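PDB 4M8K: hypothetical protein, GDSL-like Lipase/Acylhydrolase family protein from Bacteroides uniformis, which probably hydrolyses ester bonds, as a putative lipase or acylhydrolase of the GDSL-like family, its natural substrate not being established. Local coordinates for residues E62-F74 against V208-V222. Residues are numbered along the deposited sequence; the frame is centred on the assembly and turned at random. Where two conformers were deposited one is given.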
loop_
_atom_site.group_PDB
_atom_site.type_symbol
_atom_site.label_atom_id
_atom_site.label_comp_id
_atom_site.label_asym_id
_atom_site.label_seq_id
_atom_site.Cartn_x
_atom_site.Cartn_y
_atom_site.Cartn_z
ATOM N N GLU A 62 11.923 -12.394 3.150
ATOM C CA GLU A 62 10.868 -12.605 4.148
ATOM C C GLU A 62 9.722 -11.617 3.981
ATOM O O GLU A 62 8.684 -11.800 4.600
ATOM C CB GLU A 62 11.441 -12.472 5.569
ATOM C CG GLU A 62 12.419 -13.569 5.968
ATOM C CD GLU A 62 13.399 -13.165 7.044
ATOM O OE1 GLU A 62 13.552 -11.967 7.352
ATOM O OE2 GLU A 62 14.011 -14.073 7.609
ATOM N N THR A 63 9.890 -10.552 3.189
ATOM C CA THR A 63 8.816 -9.543 3.030
ATOM C C THR A 63 7.613 -10.142 2.279
ATOM O O THR A 63 7.810 -11.012 1.416
ATOM C CB THR A 63 9.291 -8.248 2.302
ATOM O OG1 THR A 63 9.650 -8.537 0.947
ATOM C CG2 THR A 63 10.491 -7.635 3.042
ATOM N N TRP A 64 6.407 -9.623 2.530
ATOM C CA TRP A 64 5.189 -10.170 1.948
ATOM C C TRP A 64 5.251 -10.079 0.437
ATOM O O TRP A 64 4.796 -10.976 -0.254
ATOM C CB TRP A 64 3.908 -9.486 2.479
ATOM C CG TRP A 64 3.657 -8.060 1.979
ATOM C CD1 TRP A 64 4.034 -6.923 2.571
ATOM C CD2 TRP A 64 2.979 -7.698 0.787
ATOM N NE1 TRP A 64 3.628 -5.823 1.837
ATOM C CE2 TRP A 64 3.006 -6.284 0.704
ATOM C CE3 TRP A 64 2.394 -8.437 -0.263
ATOM C CZ2 TRP A 64 2.441 -5.580 -0.377
ATOM C CZ3 TRP A 64 1.825 -7.752 -1.307
ATOM C CH2 TRP A 64 1.884 -6.317 -1.384
ATOM N N TRP A 65 5.792 -8.963 -0.077
ATOM C CA TRP A 65 5.699 -8.635 -1.514
ATOM C C TRP A 65 6.735 -9.393 -2.350
ATOM O O TRP A 65 6.466 -9.741 -3.505
ATOM C CB TRP A 65 5.755 -7.087 -1.775
ATOM C CG TRP A 65 6.864 -6.431 -1.098
ATOM C CD1 TRP A 65 6.859 -5.968 0.163
ATOM C CD2 TRP A 65 8.188 -6.317 -1.574
ATOM N NE1 TRP A 65 8.127 -5.555 0.518
ATOM C CE2 TRP A 65 8.951 -5.737 -0.551
ATOM C CE3 TRP A 65 8.814 -6.630 -2.787
ATOM C CZ2 TRP A 65 10.319 -5.449 -0.698
ATOM C CZ3 TRP A 65 10.186 -6.324 -2.942
ATOM C CH2 TRP A 65 10.899 -5.727 -1.902
ATOM N N TYR A 66 7.935 -9.569 -1.787
ATOM C CA TYR A 66 8.998 -10.324 -2.409
ATOM C C TYR A 66 8.543 -11.770 -2.538
ATOM O O TYR A 66 8.689 -12.393 -3.602
ATOM C CB TYR A 66 10.281 -10.233 -1.604
ATOM C CG TYR A 66 11.427 -10.905 -2.288
ATOM C CD1 TYR A 66 11.543 -12.285 -2.284
ATOM C CD2 TYR A 66 12.396 -10.160 -2.966
ATOM C CE1 TYR A 66 12.582 -12.898 -2.921
ATOM C CE2 TYR A 66 13.450 -10.772 -3.606
ATOM C CZ TYR A 66 13.523 -12.141 -3.581
ATOM O OH TYR A 66 14.525 -12.776 -4.234
ATOM N N ARG A 67 7.939 -12.276 -1.467
ATOM C CA ARG A 67 7.360 -13.603 -1.437
ATOM C C ARG A 67 6.283 -13.713 -2.456
ATOM O O ARG A 67 6.277 -14.638 -3.275
ATOM C CB ARG A 67 6.803 -13.936 -0.051
ATOM C CG ARG A 67 7.872 -14.281 0.976
ATOM C CD ARG A 67 7.226 -14.636 2.318
ATOM N NE ARG A 67 6.255 -15.743 2.232
ATOM C CZ ARG A 67 6.566 -17.030 2.409
ATOM N NH1 ARG A 67 7.807 -17.407 2.655
ATOM N NH2 ARG A 67 5.637 -17.934 2.337
ATOM N N PHE A 68 5.362 -12.762 -2.434
ATOM C CA PHE A 68 4.228 -12.792 -3.381
ATOM C C PHE A 68 4.724 -12.807 -4.828
ATOM O O PHE A 68 4.257 -13.592 -5.668
ATOM C CB PHE A 68 3.296 -11.633 -3.129
ATOM C CG PHE A 68 2.158 -11.524 -4.091
ATOM C CD1 PHE A 68 0.981 -12.196 -3.867
ATOM C CD2 PHE A 68 2.256 -10.703 -5.178
ATOM C CE1 PHE A 68 -0.109 -12.040 -4.699
ATOM C CE2 PHE A 68 1.172 -10.577 -6.056
ATOM C CZ PHE A 68 -0.005 -11.245 -5.815
ATOM N N ILE A 69 5.695 -11.974 -5.117
ATOM C CA ILE A 69 6.170 -11.864 -6.497
ATOM C C ILE A 69 6.913 -13.125 -6.926
ATOM O O ILE A 69 6.614 -13.664 -7.975
ATOM C CB ILE A 69 6.953 -10.555 -6.706
ATOM C CG1 ILE A 69 5.951 -9.393 -6.758
ATOM C CG2 ILE A 69 7.740 -10.577 -8.011
ATOM C CD1 ILE A 69 6.597 -8.052 -6.532
ATOM N N HIS A 70 7.815 -13.617 -6.104
ATOM C CA HIS A 70 8.684 -14.720 -6.504
ATOM C C HIS A 70 7.987 -16.070 -6.453
ATOM O O HIS A 70 8.337 -16.962 -7.193
ATOM C CB HIS A 70 9.975 -14.662 -5.696
ATOM C CG HIS A 70 10.816 -13.470 -6.063
ATOM N ND1 HIS A 70 11.960 -13.571 -6.820
ATOM C CD2 HIS A 70 10.636 -12.141 -5.838
ATOM C CE1 HIS A 70 12.469 -12.366 -7.020
ATOM N NE2 HIS A 70 11.686 -11.481 -6.432
ATOM N N GLU A 71 6.925 -16.183 -5.672
ATOM C CA GLU A 71 6.208 -17.433 -5.573
ATOM C C GLU A 71 5.250 -17.625 -6.723
ATOM O O GLU A 71 4.902 -18.741 -7.008
ATOM C CB GLU A 71 5.408 -17.535 -4.265
ATOM C CG GLU A 71 6.278 -17.847 -3.058
ATOM C CD GLU A 71 5.717 -17.328 -1.745
ATOM O OE1 GLU A 71 4.518 -16.928 -1.668
ATOM O OE2 GLU A 71 6.518 -17.265 -0.792
ATOM N N HIS A 72 4.822 -16.561 -7.389
ATOM C CA HIS A 72 3.648 -16.671 -8.272
ATOM C C HIS A 72 3.885 -16.203 -9.725
ATOM O O HIS A 72 2.937 -15.906 -10.437
ATOM C CB HIS A 72 2.485 -15.896 -7.642
ATOM C CG HIS A 72 2.101 -16.413 -6.290
ATOM N ND1 HIS A 72 1.658 -17.700 -6.098
ATOM C CD2 HIS A 72 2.101 -15.837 -5.070
ATOM C CE1 HIS A 72 1.417 -17.906 -4.821
ATOM N NE2 HIS A 72 1.683 -16.796 -4.170
ATOM N N GLY A 73 5.135 -16.115 -10.141
ATOM C CA GLY A 73 5.452 -15.889 -11.567
ATOM C C GLY A 73 5.337 -14.442 -12.009
ATOM O O GLY A 73 5.064 -14.151 -13.181
ATOM N N PHE A 74 5.521 -13.522 -11.064
ATOM C CA PHE A 74 5.395 -12.115 -11.392
ATOM C C PHE A 74 6.770 -11.521 -11.499
ATOM O O PHE A 74 7.748 -12.128 -11.161
ATOM C CB PHE A 74 4.601 -11.389 -10.302
ATOM C CG PHE A 74 3.142 -11.775 -10.260
ATOM C CD1 PHE A 74 2.366 -11.750 -11.398
ATOM C CD2 PHE A 74 2.552 -12.195 -9.064
ATOM C CE1 PHE A 74 1.032 -12.134 -11.373
ATOM C CE2 PHE A 74 1.198 -12.559 -9.029
ATOM C CZ PHE A 74 0.431 -12.514 -10.179
ATOM N N VAL A 208 8.002 -12.094 10.539
ATOM C CA VAL A 208 8.233 -13.044 9.477
ATOM C C VAL A 208 6.963 -13.837 9.238
ATOM O O VAL A 208 6.522 -13.976 8.107
ATOM C CB VAL A 208 9.391 -13.978 9.816
ATOM C CG1 VAL A 208 9.411 -15.211 8.873
ATOM C CG2 VAL A 208 10.704 -13.237 9.696
ATOM N N GLN A 209 6.368 -14.329 10.329
ATOM C CA GLN A 209 5.056 -14.984 10.249
ATOM C C GLN A 209 3.939 -14.096 9.645
ATOM O O GLN A 209 3.153 -14.536 8.775
ATOM C CB GLN A 209 4.644 -15.457 11.650
ATOM C CG GLN A 209 3.242 -16.032 11.689
ATOM C CD GLN A 209 2.795 -16.432 13.083
ATOM O OE1 GLN A 209 3.474 -16.178 14.092
ATOM N NE2 GLN A 209 1.616 -17.020 13.147
ATOM N N GLY A 210 3.825 -12.869 10.137
ATOM C CA GLY A 210 2.851 -11.927 9.614
ATOM C C GLY A 210 3.018 -11.676 8.113
ATOM O O GLY A 210 2.015 -11.615 7.371
HETATM N N MSE A 211 4.258 -11.555 7.664
HETATM C CA MSE A 211 4.541 -11.347 6.237
HETATM C C MSE A 211 4.055 -12.516 5.403
HETATM O O MSE A 211 3.521 -12.312 4.294
HETATM C CB MSE A 211 6.032 -11.166 5.981
HETATM C CG MSE A 211 6.635 -9.910 6.491
HETATM SE SE MSE A 211 5.867 -8.289 5.657
HETATM C CE MSE A 211 7.178 -6.983 6.321
ATOM N N GLN A 212 4.203 -13.740 5.926
ATOM C CA GLN A 212 3.700 -14.918 5.225
ATOM C C GLN A 212 2.207 -14.899 5.099
ATOM O O GLN A 212 1.651 -15.248 4.044
ATOM C CB GLN A 212 4.109 -16.211 5.916
ATOM C CG GLN A 212 5.618 -16.439 5.949
ATOM C CD GLN A 212 5.985 -17.884 6.275
ATOM O OE1 GLN A 212 5.118 -18.727 6.482
ATOM N NE2 GLN A 212 7.268 -18.167 6.320
ATOM N N SER A 213 1.551 -14.499 6.180
ATOM C CA SER A 213 0.083 -14.419 6.181
ATOM C C SER A 213 -0.404 -13.395 5.173
ATOM O O SER A 213 -1.430 -13.629 4.487
ATOM C CB SER A 213 -0.430 -14.114 7.599
ATOM O OG SER A 213 -0.023 -15.136 8.502
ATOM N N ILE A 214 0.278 -12.244 5.101
ATOM C CA ILE A 214 -0.111 -11.188 4.129
ATOM C C ILE A 214 0.020 -11.712 2.697
ATOM O O ILE A 214 -0.922 -11.643 1.907
ATOM C CB ILE A 214 0.682 -9.879 4.266
ATOM C CG1 ILE A 214 0.404 -9.225 5.624
ATOM C CG2 ILE A 214 0.326 -8.944 3.117
ATOM C CD1 ILE A 214 1.349 -8.067 5.954
ATOM N N ASP A 215 1.187 -12.248 2.393
ATOM C CA ASP A 215 1.443 -12.948 1.099
ATOM C C ASP A 215 0.306 -13.885 0.768
ATOM O O ASP A 215 -0.337 -13.745 -0.279
ATOM C CB ASP A 215 2.817 -13.652 1.178
ATOM C CG ASP A 215 3.092 -14.665 0.048
ATOM O OD1 ASP A 215 2.536 -14.571 -1.049
ATOM O OD2 ASP A 215 3.870 -15.588 0.349
ATOM N N ALA A 216 -0.013 -14.795 1.696
ATOM C CA ALA A 216 -1.023 -15.802 1.424
ATOM C C ALA A 216 -2.392 -15.177 1.215
ATOM O O ALA A 216 -3.083 -15.563 0.288
ATOM C CB ALA A 216 -1.091 -16.877 2.520
ATOM N N GLN A 217 -2.755 -14.198 2.041
ATOM C CA GLN A 217 -4.059 -13.581 1.924
ATOM C C GLN A 217 -4.213 -12.725 0.661
ATOM O O GLN A 217 -5.290 -12.692 0.077
ATOM C CB GLN A 217 -4.386 -12.755 3.185
ATOM C CG GLN A 217 -4.779 -13.649 4.336
ATOM C CD GLN A 217 -4.918 -12.910 5.647
ATOM O OE1 GLN A 217 -5.486 -11.809 5.715
ATOM N NE2 GLN A 217 -4.406 -13.528 6.717
ATOM N N VAL A 218 -3.161 -12.004 0.262
ATOM C CA VAL A 218 -3.186 -11.280 -1.023
ATOM C C VAL A 218 -3.402 -12.293 -2.175
ATOM O O VAL A 218 -4.254 -12.084 -3.055
ATOM C CB VAL A 218 -1.922 -10.400 -1.208
ATOM C CG1 VAL A 218 -1.851 -9.822 -2.611
ATOM C CG2 VAL A 218 -1.906 -9.264 -0.183
ATOM N N TRP A 219 -2.693 -13.416 -2.136
ATOM C CA TRP A 219 -2.791 -14.416 -3.207
ATOM C C TRP A 219 -4.184 -15.045 -3.252
ATOM O O TRP A 219 -4.733 -15.197 -4.332
ATOM C CB TRP A 219 -1.684 -15.489 -3.088
ATOM C CG TRP A 219 -1.739 -16.585 -4.148
ATOM C CD1 TRP A 219 -1.965 -17.921 -3.936
ATOM C CD2 TRP A 219 -1.619 -16.426 -5.563
ATOM N NE1 TRP A 219 -1.981 -18.590 -5.123
ATOM C CE2 TRP A 219 -1.752 -17.708 -6.140
ATOM C CE3 TRP A 219 -1.390 -15.333 -6.399
ATOM C CZ2 TRP A 219 -1.661 -17.921 -7.501
ATOM C CZ3 TRP A 219 -1.312 -15.546 -7.753
ATOM C CH2 TRP A 219 -1.451 -16.828 -8.294
ATOM N N GLU A 220 -4.806 -15.291 -2.098
ATOM C CA GLU A 220 -6.208 -15.723 -2.075
ATOM C C GLU A 220 -7.105 -14.830 -2.932
ATOM O O GLU A 220 -7.988 -15.326 -3.611
ATOM C CB GLU A 220 -6.767 -15.759 -0.637
ATOM C CG GLU A 220 -6.303 -16.911 0.261
ATOM C CD GLU A 220 -6.679 -16.697 1.745
ATOM O OE1 GLU A 220 -7.702 -16.029 1.989
ATOM O OE2 GLU A 220 -5.953 -17.163 2.675
ATOM N N SER A 221 -6.911 -13.511 -2.894
ATOM C CA SER A 221 -7.799 -12.596 -3.617
ATOM C C SER A 221 -7.362 -12.410 -5.070
ATOM O O SER A 221 -8.185 -12.340 -5.968
ATOM C CB SER A 221 -7.851 -11.267 -2.874
ATOM O OG SER A 221 -8.349 -11.513 -1.577
ATOM N N VAL A 222 -6.064 -12.348 -5.306
ATOM C CA VAL A 222 -5.573 -12.059 -6.649
ATOM C C VAL A 222 -5.699 -13.281 -7.596
ATOM O O VAL A 222 -5.972 -13.104 -8.779
ATOM C CB VAL A 222 -4.126 -11.521 -6.587
ATOM C CG1 VAL A 222 -3.499 -11.341 -7.961
ATOM C CG2 VAL A 222 -4.079 -10.163 -5.868
HETATM O O HOH W 1 8.100 -14.109 5.880
#
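Helices 64-71 and 208-222 run in broadly the same direction at 46°, their axes 8.3 Å apart at closest approach, and draw closest where Trp64 meets Met211, a selenomethionine. Trp64 is the deep knob, set among Met211, Ile214, Asp215 and Val218. With CG between its own backbone N and carbonyl carbon (chi1 72°), the indole lies along helix 208-222: Ile214 CG2 packs against it, 3.6 Å from Trp64 CG, while Met211 SE stands at the edge, 3.8 Å from Trp64 CD1, a Met-aromatic contact. Trp64 NE1 is hydrogen-bonded to Ser31 OG. A turn on, Phe68 pushes CE1 against Val218 CG1 at 3.5 Å and turns its edge to the backbone of Trp219.

Toward the surface the contact becomes polar. Arg67 NE reaches Asp215 OD2 at 3.0 Å in a bent salt bridge, the oxygen tilted from the guanidinium plane. That guanidinium is sandwiched between Gln212 CG on one face and Glu71 OE2 on the other. Glu71 OE1 lies just 2.5 Å from Asp215 OD2, so one of the two acids probably holds a proton. Beyond them the His72 ring stacks face to face on the five-membered ring of Trp219, planes 9° apart and centroids 3.6 Å, with Glu71 CB over the other face of the imidazole. A leucine in place of Trp219 would probably cost His72 its flat partner and leave the imidazole freer to turn.

At the other end one water donates to both Glu62 O and Val208 O, bridging the backbones. The pair packs on the parallel sheet of this alpha/beta fold, Trp64 and Val218 both touching Ile169. Apolar knobs thus fill the sheet side, while the close acid pair probably shares a proton and Arg67 is placed to offset the charge that remains.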